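S-M checkpoint control protein rad4 (Schizosaccharomyces pombe, PDB 4BU0) acts as a checkpoint adaptor essential for DNA replication, coupling S and M phases and binding phosphorylated crb2 through its first two BRCT domains. Local coordinates at residues Gln21-Leu32 / Ser72-Val83. Residues are numbered along the deposited sequence; the frame is centred on the assembly and turned at random.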
ATOM      1  N   GLN A  21      13.725   1.870  12.031  1.00 14.24           N
ATOM      2  CA  GLN A  21      13.667   2.496  10.708  1.00 13.78           C
ATOM      3  C   GLN A  21      13.069   3.906  10.797  1.00 14.79           C
ATOM      4  O   GLN A  21      13.565   4.800  10.099  1.00 14.85           O
ATOM      5  CB  GLN A  21      12.874   1.611   9.735  1.00 15.63           C
ATOM      6  CG  GLN A  21      12.868   2.113   8.298  1.00 27.67           C
ATOM      7  CD  GLN A  21      12.979   1.017   7.266  1.00 50.86           C
ATOM      8  OE1 GLN A  21      12.372  -0.049   7.384  1.00 50.82           O
ATOM      9  NE2 GLN A  21      13.729   1.278   6.203  1.00 42.14           N
ATOM     10  N   ARG A  22      12.048   4.121  11.646  1.00 12.33           N
ATOM     11  CA  ARG A  22      11.447   5.443  11.824  1.00 12.47           C
ATOM     12  C   ARG A  22      12.478   6.445  12.365  1.00 15.04           C
ATOM     13  O   ARG A  22      12.490   7.619  11.973  1.00 14.15           O
ATOM     14  CB  ARG A  22      10.260   5.347  12.791  1.00 17.25           C
ATOM     15  CG  ARG A  22       8.974   5.967  12.320  1.00 28.79           C
ATOM     16  CD  ARG A  22       7.801   5.484  13.163  1.00 34.70           C
ATOM     17  NE  ARG A  22       7.980   5.757  14.595  1.00 46.06           N
ATOM     18  CZ  ARG A  22       7.903   4.850  15.567  1.00 54.82           C
ATOM     19  NH1 ARG A  22       7.651   3.577  15.283  1.00 33.70           N
ATOM     20  NH2 ARG A  22       8.070   5.210  16.829  1.00 53.11           N
ATOM     21  N   THR A  23      13.332   5.999  13.317  1.00 12.94           N
ATOM     22  CA  THR A  23      14.362   6.855  13.889  1.00 12.64           C
ATOM     23  C   THR A  23      15.381   7.212  12.814  1.00 13.05           C
ATOM     24  O   THR A  23      15.779   8.375  12.718  1.00 13.48           O
ATOM     25  CB  THR A  23      15.006   6.138  15.086  1.00 17.55           C
ATOM     26  OG1 THR A  23      13.971   5.848  16.031  1.00 17.46           O
ATOM     27  CG2 THR A  23      16.073   6.985  15.761  1.00 20.12           C
ATOM     28  N   GLU A  24      15.768   6.240  11.961  1.00 10.74           N
ATOM     29  CA  GLU A  24      16.726   6.495  10.881  1.00 10.98           C
ATOM     30  C   GLU A  24      16.147   7.542   9.911  1.00 12.83           C
ATOM     31  O   GLU A  24      16.820   8.511   9.542  1.00 11.63           O
ATOM     32  CB  GLU A  24      17.016   5.184  10.122  1.00 12.92           C
ATOM     33  CG  GLU A  24      17.892   5.382   8.907  1.00 17.48           C
ATOM     34  CD  GLU A  24      18.070   4.179   8.011  1.00 17.24           C
ATOM     35  OE1 GLU A  24      17.344   3.177   8.197  1.00 22.54           O
ATOM     36  OE2 GLU A  24      18.908   4.259   7.090  1.00 17.75           O
ATOM     37  N   ILE A  25      14.882   7.337   9.530  1.00 10.65           N
ATOM     38  CA  ILE A  25      14.200   8.235   8.591  1.00  9.48           C
ATOM     39  C   ILE A  25      14.077   9.638   9.172  1.00 10.44           C
ATOM     40  O   ILE A  25      14.399  10.594   8.468  1.00 10.94           O
ATOM     41  CB  ILE A  25      12.820   7.646   8.211  1.00 11.53           C
ATOM     42  CG1 ILE A  25      13.011   6.456   7.250  1.00 11.95           C
ATOM     43  CG2 ILE A  25      11.898   8.752   7.594  1.00 11.75           C
ATOM     44  CD1 ILE A  25      11.754   5.522   7.147  1.00 13.15           C
ATOM     45  N   SER A  26      13.623   9.776  10.438  1.00  9.89           N
ATOM     46  CA  SER A  26      13.465  11.117  10.984  0.63 10.17           C
ATOM     47  C   SER A  26      14.828  11.817  11.107  1.00 12.19           C
ATOM     48  O   SER A  26      14.942  13.005  10.762  1.00 12.38           O
ATOM     49  CB  SER A  26      12.743  11.065  12.323  0.63 13.87           C
ATOM     50  OG  SER A  26      13.379  10.185  13.230  0.63 14.37           O
ATOM     51  N   THR A  27      15.880  11.097  11.565  1.00  9.45           N
ATOM     52  CA  THR A  27      17.205  11.695  11.695  0.83  8.60           C
ATOM     53  C   THR A  27      17.740  12.152  10.325  1.00  9.45           C
ATOM     54  O   THR A  27      18.200  13.273  10.183  1.00 10.53           O
ATOM     55  CB  THR A  27      18.144  10.672  12.351  0.83 12.26           C
ATOM     56  OG1 THR A  27      17.594  10.307  13.632  0.83 12.81           O
ATOM     57  CG2 THR A  27      19.569  11.181  12.483  0.83 13.31           C
ATOM     58  N   LYS A  28      17.658  11.276   9.319  1.00  7.83           N
ATOM     59  CA  LYS A  28      18.214  11.619   8.020  1.00  7.62           C
ATOM     60  C   LYS A  28      17.373  12.678   7.314  1.00  7.64           C
ATOM     61  O   LYS A  28      17.957  13.570   6.674  1.00  8.56           O
ATOM     62  CB  LYS A  28      18.371  10.358   7.160  1.00  9.19           C
ATOM     63  CG  LYS A  28      19.485   9.440   7.698  1.00  9.54           C
ATOM     64  CD  LYS A  28      19.556   8.112   6.949  1.00 10.70           C
ATOM     65  CE  LYS A  28      20.735   7.330   7.518  1.00 13.75           C
ATOM     66  NZ  LYS A  28      21.005   6.078   6.780  1.00 14.24           N
ATOM     67  N   ALA A  29      16.023  12.580   7.430  1.00  7.22           N
ATOM     68  CA  ALA A  29      15.175  13.597   6.768  1.00  7.21           C
ATOM     69  C   ALA A  29      15.429  14.980   7.379  1.00  8.05           C
ATOM     70  O   ALA A  29      15.488  15.971   6.648  1.00  8.79           O
ATOM     71  CB  ALA A  29      13.714  13.230   6.903  1.00  8.11           C
ATOM     72  N   THR A  30      15.636  15.030   8.714  1.00  7.30           N
ATOM     73  CA  THR A  30      15.889  16.309   9.398  1.00  7.34           C
ATOM     74  C   THR A  30      17.226  16.875   8.935  1.00  9.25           C
ATOM     75  O   THR A  30      17.314  18.081   8.667  1.00 10.00           O
ATOM     76  CB  THR A  30      15.838  16.101  10.899  1.00 10.70           C
ATOM     77  OG1 THR A  30      14.506  15.671  11.228  1.00 10.50           O
ATOM     78  CG2 THR A  30      16.187  17.390  11.676  1.00 11.99           C
ATOM     79  N   LYS A  31      18.272  16.008   8.808  1.00  8.04           N
ATOM     80  CA  LYS A  31      19.563  16.516   8.349  0.55  7.32           C
ATOM     81  C   LYS A  31      19.433  17.045   6.905  1.00 10.34           C
ATOM     82  O   LYS A  31      20.101  18.021   6.538  1.00 10.26           O
ATOM     83  CB  LYS A  31      20.651  15.429   8.465  0.55  8.48           C
ATOM     84  CG  LYS A  31      22.046  15.940   8.122  0.55  7.50           C
ATOM     85  CD  LYS A  31      23.120  14.963   8.567  0.55 12.64           C
ATOM     86  CE  LYS A  31      24.377  15.188   7.769  0.55 15.04           C
ATOM     87  NZ  LYS A  31      25.397  14.152   8.047  0.55 19.77           N
ATOM     88  N   LEU A  32      18.565  16.387   6.086  1.00  8.25           N
ATOM     89  CA  LEU A  32      18.336  16.820   4.714  1.00  8.30           C
ATOM     90  C   LEU A  32      17.542  18.121   4.637  1.00 10.49           C
ATOM     91  O   LEU A  32      17.397  18.643   3.540  1.00  9.94           O
ATOM     92  CB  LEU A  32      17.600  15.703   3.945  1.00  8.16           C
ATOM     93  CG  LEU A  32      18.486  14.540   3.436  1.00 10.86           C
ATOM     94  CD1 LEU A  32      17.668  13.275   3.248  1.00 12.20           C
ATOM     95  CD2 LEU A  32      19.161  14.910   2.108  1.00 12.22           C
ATOM     96  N   SER A  72       9.833   3.012   2.420  1.00  7.79           N
ATOM     97  CA  SER A  72      10.763   3.242   3.512  1.00  7.74           C
ATOM     98  C   SER A  72      12.188   3.467   3.047  1.00 10.44           C
ATOM     99  O   SER A  72      12.967   4.041   3.797  1.00 12.01           O
ATOM    100  CB  SER A  72      10.737   2.049   4.456  1.00 12.13           C
ATOM    101  OG  SER A  72      11.150   0.885   3.760  1.00 16.88           O
ATOM    102  N   GLU A  73      12.530   3.012   1.835  1.00  9.56           N
ATOM    103  CA  GLU A  73      13.900   3.146   1.341  0.56 10.86           C
ATOM    104  C   GLU A  73      14.187   4.543   0.783  1.00 11.90           C
ATOM    105  O   GLU A  73      15.357   4.873   0.562  1.00 10.77           O
ATOM    106  CB  GLU A  73      14.201   2.071   0.268  0.56 13.64           C
ATOM    107  CG  GLU A  73      13.791   2.427  -1.158  0.56 24.84           C
ATOM    108  CD  GLU A  73      12.807   1.564  -1.935  0.56 44.88           C
ATOM    109  OE1 GLU A  73      12.858   0.321  -1.792  0.56 57.39           O
ATOM    110  OE2 GLU A  73      12.034   2.129  -2.750  0.56 17.77           O
ATOM    111  N   TRP A  74      13.135   5.366   0.523  1.00  7.48           N
ATOM    112  CA  TRP A  74      13.366   6.670  -0.078  1.00  7.43           C
ATOM    113  C   TRP A  74      14.385   7.541   0.651  1.00  8.58           C
ATOM    114  O   TRP A  74      15.395   7.935   0.064  1.00  7.64           O
ATOM    115  CB  TRP A  74      12.036   7.426  -0.238  1.00  6.50           C
ATOM    116  CG  TRP A  74      12.209   8.823  -0.740  1.00  6.34           C
ATOM    117  CD1 TRP A  74      12.974   9.232  -1.803  1.00  8.90           C
ATOM    118  CD2 TRP A  74      11.659  10.005  -0.153  1.00  6.24           C
ATOM    119  NE1 TRP A  74      12.925  10.614  -1.917  1.00  8.85           N
ATOM    120  CE2 TRP A  74      12.115  11.107  -0.924  1.00  9.23           C
ATOM    121  CE3 TRP A  74      10.783  10.241   0.925  1.00  7.19           C
ATOM    122  CZ2 TRP A  74      11.769  12.431  -0.611  1.00  9.50           C
ATOM    123  CZ3 TRP A  74      10.408  11.556   1.203  1.00  8.69           C
ATOM    124  CH2 TRP A  74      10.913  12.626   0.444  1.00  9.10           C
ATOM    125  N   ILE A  75      14.135   7.835   1.920  1.00  6.31           N
ATOM    126  CA  ILE A  75      15.015   8.754   2.642  1.00  7.02           C
ATOM    127  C   ILE A  75      16.436   8.171   2.799  1.00  8.21           C
ATOM    128  O   ILE A  75      17.394   8.873   2.479  1.00  9.77           O
ATOM    129  CB  ILE A  75      14.401   9.186   3.978  1.00  9.13           C
ATOM    130  CG1 ILE A  75      13.189  10.158   3.762  1.00  9.48           C
ATOM    131  CG2 ILE A  75      15.474   9.792   4.911  1.00  9.35           C
ATOM    132  CD1 ILE A  75      13.559  11.537   3.088  1.00  9.08           C
ATOM    133  N   PRO A  76      16.623   6.900   3.209  1.00  8.22           N
ATOM    134  CA  PRO A  76      17.996   6.388   3.277  1.00  7.81           C
ATOM    135  C   PRO A  76      18.731   6.441   1.939  1.00  9.45           C
ATOM    136  O   PRO A  76      19.917   6.775   1.923  1.00 11.17           O
ATOM    137  CB  PRO A  76      17.785   4.942   3.742  1.00  9.92           C
ATOM    138  CG  PRO A  76      16.547   5.021   4.595  1.00 12.98           C
ATOM    139  CD  PRO A  76      15.658   5.931   3.757  1.00 10.19           C
ATOM    140  N   VAL A  77      18.041   6.164   0.794  1.00  7.66           N
ATOM    141  CA  VAL A  77      18.714   6.196  -0.494  1.00  7.29           C
ATOM    142  C   VAL A  77      19.078   7.655  -0.877  1.00  9.99           C
ATOM    143  O   VAL A  77      20.200   7.932  -1.339  1.00 10.58           O
ATOM    144  CB  VAL A  77      17.886   5.488  -1.601  1.00 11.67           C
ATOM    145  CG1 VAL A  77      18.488   5.717  -2.984  1.00 12.11           C
ATOM    146  CG2 VAL A  77      17.784   3.982  -1.314  1.00 11.58           C
ATOM    147  N   LEU A  78      18.139   8.598  -0.694  1.00  7.33           N
ATOM    148  CA  LEU A  78      18.444   9.984  -1.031  1.00  7.83           C
ATOM    149  C   LEU A  78      19.560  10.537  -0.123  1.00  8.63           C
ATOM    150  O   LEU A  78      20.500  11.192  -0.611  1.00  8.42           O
ATOM    151  CB  LEU A  78      17.165  10.819  -0.858  1.00  7.64           C
ATOM    152  CG  LEU A  78      17.340  12.323  -0.997  1.00  9.01           C
ATOM    153  CD1 LEU A  78      17.776  12.692  -2.455  1.00 10.44           C
ATOM    154  CD2 LEU A  78      16.023  13.025  -0.652  1.00 10.49           C
ATOM    155  N   TYR A  79      19.464  10.240   1.184  1.00  7.87           N
ATOM    156  CA  TYR A  79      20.504  10.681   2.118  1.00  7.51           C
ATOM    157  C   TYR A  79      21.868  10.145   1.697  1.00 10.55           C
ATOM    158  O   TYR A  79      22.846  10.899   1.698  1.00 10.36           O
ATOM    159  CB  TYR A  79      20.170  10.156   3.514  1.00  8.50           C
ATOM    160  CG  TYR A  79      21.159  10.617   4.554  1.00 10.26           C
ATOM    161  CD1 TYR A  79      21.021  11.854   5.168  1.00 10.49           C
ATOM    162  CD2 TYR A  79      22.213   9.800   4.951  1.00 10.65           C
ATOM    163  CE1 TYR A  79      21.903  12.272   6.152  1.00 11.98           C
ATOM    164  CE2 TYR A  79      23.096  10.203   5.949  1.00 11.32           C
ATOM    165  CZ  TYR A  79      22.952  11.449   6.526  1.00 12.70           C
ATOM    166  OH  TYR A  79      23.818  11.851   7.520  1.00 13.72           O
ATOM    167  N   GLU A  80      21.929   8.852   1.305  1.00  8.70           N
ATOM    168  CA  GLU A  80      23.209   8.288   0.896  1.00  9.26           C
ATOM    169  C   GLU A  80      23.819   9.027  -0.289  1.00 12.12           C
ATOM    170  O   GLU A  80      25.019   9.324  -0.288  1.00 13.32           O
ATOM    171  CB  GLU A  80      23.025   6.813   0.560  1.00 11.28           C
ATOM    172  CG  GLU A  80      24.350   6.082   0.482  1.00 15.39           C
ATOM    173  CD  GLU A  80      25.120   6.090   1.791  1.00 32.72           C
ATOM    174  OE1 GLU A  80      24.493   6.037   2.878  1.00 29.77           O
ATOM    175  OE2 GLU A  80      26.361   6.218   1.722  1.00 33.10           O
ATOM    176  N   SER A  81      23.003   9.379  -1.293  1.00  9.99           N
ATOM    177  CA  SER A  81      23.523  10.098  -2.452  0.57  9.86           C
ATOM    178  C   SER A  81      24.017  11.474  -2.052  1.00 12.55           C
ATOM    179  O   SER A  81      25.113  11.896  -2.455  1.00 13.30           O
ATOM    180  CB  SER A  81      22.457  10.224  -3.538  0.57 14.20           C
ATOM    181  OG  SER A  81      22.267   8.997  -4.220  0.57 22.37           O
ATOM    182  N   TRP A  82      23.248  12.169  -1.222  1.00  8.60           N
ATOM    183  CA  TRP A  82      23.581  13.505  -0.784  1.00  8.88           C
ATOM    184  C   TRP A  82      24.866  13.559   0.063  1.00 11.74           C
ATOM    185  O   TRP A  82      25.721  14.410  -0.188  1.00 11.01           O
ATOM    186  CB  TRP A  82      22.391  14.020   0.021  1.00  9.71           C
ATOM    187  CG  TRP A  82      22.591  15.396   0.564  1.00 10.33           C
ATOM    188  CD1 TRP A  82      22.732  16.550  -0.156  1.00 13.00           C
ATOM    189  CD2 TRP A  82      22.579  15.775   1.940  1.00 10.76           C
ATOM    190  NE1 TRP A  82      22.807  17.629   0.695  1.00 13.17           N
ATOM    191  CE2 TRP A  82      22.709  17.183   1.986  1.00 14.59           C
ATOM    192  CE3 TRP A  82      22.438  15.063   3.145  1.00 13.90           C
ATOM    193  CZ2 TRP A  82      22.684  17.894   3.190  1.00 15.86           C
ATOM    194  CZ3 TRP A  82      22.410  15.772   4.336  1.00 16.98           C
ATOM    195  CH2 TRP A  82      22.579  17.166   4.354  1.00 17.80           C
ATOM    196  N   VAL A  83      25.000  12.643   1.033  1.00 10.11           N
ATOM    197  CA  VAL A  83      26.189  12.711   1.915  1.00 10.30           C
ATOM    198  C   VAL A  83      27.468  12.292   1.198  1.00 15.27           C
ATOM    199  O   VAL A  83      28.569  12.629   1.674  1.00 15.48           O
ATOM    200  CB  VAL A  83      26.034  11.928   3.221  1.00 14.08           C
ATOM    201  CG1 VAL A  83      24.957  12.550   4.095  1.00 15.84           C
ATOM    202  CG2 VAL A  83      25.844  10.408   3.014  1.00 13.49           C
TER
HETATM  203  O   HOH W   1      13.647  -0.160   3.739  1.00 36.10           O
HETATM  204  O   HOH W   2      21.527   6.290   4.069  1.00 14.54           O
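K28 NZ is held by its own helix directly and by helix 74-83 through a water. E24 OE2 receives K28 NZ at 2.8 Å through its anti lone pair, a salt bridge; a water 2.8 Å from K28 NZ accepts from it and donates to P76 O and, at longer range, to E80 OE1. The extended K28 chain crosses the Y79 ring at about a right angle, K28 CG 3.7 Å from the centroid and 9° off its normal, a CH-pi contact; V83 CG1 lies over the opposite face. With CG anti to the backbone N (chi1 -177°), Y79 also brings its OH within 2.8 Å of K31 NZ, in one of two K31 conformers. An alanine in place of Y79 would probably leave the K28 methylenes without their aromatic face and K31 without this hydroxyl partner. Toward the sheet, I75 CG2 meets K28 CB at 3.7 Å, and I75 also touches I12 and I48. L32 CD2 lies over a W82 face, off-centre, 3.4 Å from W82 CE3. The helices, crossing at 41°, pack on the parallel sheet of the first BRCT domain: an apolar seam toward the strands, with K28 carrying its charge across the Y79 face to a hydrated polar margin.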